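Local coordinates for tRNA uridine(34) acetyltransferase (Methanocaldococcus infernus, PDB 6IA8), which makes 5-carboxymethyluridine at the wobble position 34 of tRNA, using acetyl-CoA and S-adenosyl-L-methionine with an iron-sulfur cluster, at residues Glu191-Pro194 against Asp195-Ser198; Pro260-Ser263 against Ile264-Lys268. All coordinates share one frame; numbering follows the deposited sequence.

Contact 1 (Glu191-Pro194 against Asp195-Ser198); sequences ETRP and DYCS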
# COMPACT_ATOMS: atom_id res chain seq x y z
N GLU A 191 -6.39 -6.94 -2.65
CA GLU A 191 -6.18 -6.63 -4.06
C GLU A 191 -7.49 -6.84 -4.79
O GLU A 191 -8.21 -7.81 -4.53
CB GLU A 191 -5.09 -7.53 -4.65
CG GLU A 191 -3.79 -7.52 -3.87
CD GLU A 191 -2.69 -8.33 -4.54
OE1 GLU A 191 -3.01 -9.16 -5.42
OE2 GLU A 191 -1.52 -8.13 -4.20
N THR A 192 -7.80 -5.93 -5.72
CA THR A 192 -9.06 -6.07 -6.43
C THR A 192 -9.01 -5.41 -7.80
O THR A 192 -8.20 -4.51 -8.04
CB THR A 192 -10.23 -5.46 -5.65
OG1 THR A 192 -11.50 -5.83 -6.24
CG2 THR A 192 -10.11 -3.93 -5.61
N ARG A 193 -9.86 -5.89 -8.70
CA ARG A 193 -10.02 -5.24 -9.99
C ARG A 193 -10.80 -3.94 -9.80
O ARG A 193 -11.68 -3.88 -8.94
CB ARG A 193 -10.77 -6.14 -10.98
CG ARG A 193 -10.14 -7.51 -11.18
CD ARG A 193 -10.87 -8.29 -12.28
NE ARG A 193 -10.43 -9.68 -12.35
CZ ARG A 193 -10.67 -10.48 -13.38
NH1 ARG A 193 -10.23 -11.73 -13.36
NH2 ARG A 193 -11.34 -10.03 -14.44
N PRO A 194 -10.47 -2.89 -10.55
CA PRO A 194 -11.15 -1.60 -10.33
C PRO A 194 -12.66 -1.67 -10.41
O PRO A 194 -13.33 -0.89 -9.74
CB PRO A 194 -10.57 -0.71 -11.43
CG PRO A 194 -9.20 -1.30 -11.72
CD PRO A 194 -9.42 -2.80 -11.58
N ASP A 195 -13.22 -2.57 -11.22
CA ASP A 195 -14.67 -2.67 -11.35
C ASP A 195 -15.32 -3.53 -10.26
O ASP A 195 -16.55 -3.65 -10.25
CB ASP A 195 -15.06 -3.21 -12.73
CG ASP A 195 -14.39 -4.53 -13.06
OD1 ASP A 195 -13.23 -4.74 -12.64
OD2 ASP A 195 -15.02 -5.35 -13.76
N TYR A 196 -14.54 -4.13 -9.37
CA TYR A 196 -15.05 -4.79 -8.17
C TYR A 196 -14.93 -3.90 -6.95
O TYR A 196 -14.60 -4.37 -5.86
CB TYR A 196 -14.32 -6.11 -7.89
CG TYR A 196 -14.43 -7.21 -8.89
CD1 TYR A 196 -15.47 -7.25 -9.80
CD2 TYR A 196 -13.49 -8.24 -8.92
CE1 TYR A 196 -15.56 -8.28 -10.75
CE2 TYR A 196 -13.56 -9.26 -9.84
CZ TYR A 196 -14.59 -9.28 -10.75
OH TYR A 196 -14.66 -10.31 -11.66
N CYS A 197 -15.15 -2.59 -7.08
CA CYS A 197 -14.89 -1.66 -5.98
C CYS A 197 -16.06 -0.71 -5.79
O CYS A 197 -15.90 0.51 -5.79
CB CYS A 197 -13.61 -0.90 -6.25
SG CYS A 197 -12.78 -0.54 -4.80
N SER A 198 -17.26 -1.28 -5.63
CA SER A 198 -18.48 -0.52 -5.40
C SER A 198 -18.57 -0.11 -3.94
O SER A 198 -17.82 -0.58 -3.07
CB SER A 198 -19.70 -1.38 -5.73
OG SER A 198 -19.66 -2.50 -4.84

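Contact 2 (Pro260-Ser263 against Ile264-Lys268); sequences PGSS and IEMDK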
# COMPACT_ATOMS: atom_id res chain seq x y z
N PRO A 260 0.77 -3.95 -24.56
CA PRO A 260 0.50 -3.81 -26.01
C PRO A 260 -0.16 -2.48 -26.30
O PRO A 260 -1.07 -2.05 -25.59
CB PRO A 260 -0.43 -4.99 -26.31
CG PRO A 260 -0.08 -6.03 -25.29
CD PRO A 260 0.33 -5.26 -24.03
N GLY A 261 0.30 -1.83 -27.35
CA GLY A 261 -0.25 -0.55 -27.74
C GLY A 261 0.40 0.65 -27.11
O GLY A 261 0.16 1.78 -27.56
N SER A 262 1.26 0.44 -26.12
CA SER A 262 1.88 1.55 -25.42
C SER A 262 3.25 1.85 -26.02
O SER A 262 3.68 1.27 -27.02
CB SER A 262 1.97 1.25 -23.93
OG SER A 262 2.11 2.45 -23.17
N SER A 263 3.96 2.77 -25.40
CA SER A 263 5.29 3.17 -25.83
C SER A 263 6.02 3.76 -24.64
O SER A 263 5.42 4.01 -23.59
CB SER A 263 5.23 4.18 -26.97
OG SER A 263 4.75 5.44 -26.48
N ILE A 264 7.32 3.97 -24.80
CA ILE A 264 8.10 4.59 -23.73
C ILE A 264 7.51 5.95 -23.37
O ILE A 264 7.25 6.24 -22.20
CB ILE A 264 9.58 4.69 -24.12
CG1 ILE A 264 10.21 3.29 -24.13
CG2 ILE A 264 10.33 5.61 -23.17
CD1 ILE A 264 11.65 3.25 -24.65
N GLU A 265 7.26 6.78 -24.38
CA GLU A 265 6.72 8.11 -24.11
C GLU A 265 5.32 8.04 -23.54
O GLU A 265 4.97 8.82 -22.66
CB GLU A 265 6.73 8.96 -25.38
CG GLU A 265 6.32 10.40 -25.15
CD GLU A 265 7.22 11.11 -24.14
OE1 GLU A 265 8.44 10.85 -24.13
OE2 GLU A 265 6.70 11.92 -23.35
N MET A 266 4.49 7.13 -24.05
CA MET A 266 3.15 6.95 -23.48
C MET A 266 3.22 6.53 -22.01
O MET A 266 2.44 7.00 -21.18
CB MET A 266 2.38 5.92 -24.30
CG MET A 266 0.89 5.88 -24.00
SD MET A 266 -0.09 4.87 -25.15
CE MET A 266 0.62 5.36 -26.69
N ASP A 267 4.11 5.58 -21.69
CA ASP A 267 4.27 5.16 -20.30
C ASP A 267 4.73 6.32 -19.42
O ASP A 267 4.24 6.49 -18.30
CB ASP A 267 5.25 4.00 -20.20
CG ASP A 267 4.64 2.67 -20.63
OD1 ASP A 267 3.38 2.50 -20.64
OD2 ASP A 267 5.42 1.76 -20.91
N LYS A 268 5.73 7.08 -19.87
CA LYS A 268 6.19 8.24 -19.10
C LYS A 268 5.05 9.21 -18.83
O LYS A 268 4.92 9.74 -17.72
CB LYS A 268 7.33 8.93 -19.85
CG LYS A 268 8.64 8.15 -19.83
CD LYS A 268 9.74 8.91 -20.55
CE LYS A 268 11.08 8.17 -20.46
NZ LYS A 268 12.15 8.85 -21.25

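Contact 1 (Glu191-Pro194 against Asp195-Ser198)
R193 and Y196 are the two ends of a type I beta turn with P194 and D195 at its corners. Y196 N donates to R193 O at 2.9 Å, somewhat bent at 153°, reaching the oxygen from well above the carbonyl plane. The turn leads from strand 184-192 towards helix 199-208, a beta-alpha step of the radical SAM core. From its two ends the tyrosine ring and arginine chain run side by side: in one of the two R193 conformers CD lies 3.8 Å from Y196 CE2, and the phenol OH sits over the rim of one guanidinium face. Y196 CG, anti to its carbonyl carbon (chi1 -64°), turns the ring that way. T192 OG1 meets Y196 CB at 3.3 Å, near the ring plane; weak bonds to Y196 O and R193 O compete for its proton, undecided. Replacing Y196 with alanine would probably leave the R193 methylenes without their flat neighbour and freer to swing. D195 OD1 packs 3.3 Å from R193 CB with no polar partner in the model. R193 NE makes a long, weak ion pair with a sulfate probably from the crystallisation liquor. The one clear hydrogen bond across the turn is thus between backbone atoms; R193 and Y196 meet through van der Waals packing.

Contact 2 (Pro260-Ser263 against Ile264-Lys268)
The N-terminus of helix 264-276 is closed by S263, which touches M266 and D267 from the N-cap position and offers a side-chain and a backbone acceptor together. S263 OG accepts from M266 N at 3.0 Å with an N-H...O angle of 162°. Its hydroxyl reaches that amide because OG stands between the backbone N and the carbonyl carbon (chi1 70°), which also brings it within 3.3 Å of M266 CB. One residue further on, D267 N donates to S263 O at 2.8 Å, the first bond of the helical pattern. A serine hydroxyl and its own carbonyl gripping the amides three and four residues ahead form an ST motif, here at the passage from the loop after strand 250-255 into the next helix of the radical SAM core. S263 N, by contrast, is buried without a partner in the model.

S262 adds a second link between loop and helix: its OG donates to D267 OD1 at 2.8 Å, coming from above the carboxylate, 60° out of its plane. The other oxygen, D267 OD2, is bonded to Y310 OH and G258 N, so the carboxylate is held from both ends and its rotation is probably fixed. M266 bends at its last torsion and lies back along the loop, SD 3.8 Å from S262 OG and CE 3.7 Å from G261 O, though it also touches a crystal neighbour, which may influence this pose. At the backbone angles of G261, any CB would press against the carbonyl oxygen of P260.

Both contacts belong to the radical SAM core and illustrate the same step of its fold, the passage from a parallel strand to the helix that follows. Contact 1 comes first along the chain, after strand 184-192, and leads to helix 199-208; contact 2 follows strand 250-255 and opens helix 264-276. In the parallel sheet these two strands are separated by strand 212-218. The contact centres are 24 Å apart and the nearest atoms about 16 Å, so the two do not touch. Contact 1 lies nearer the middle of the chain, contact 2 at the surface. Neither adjoins an annotated binding site, and both are structural joints of the domain.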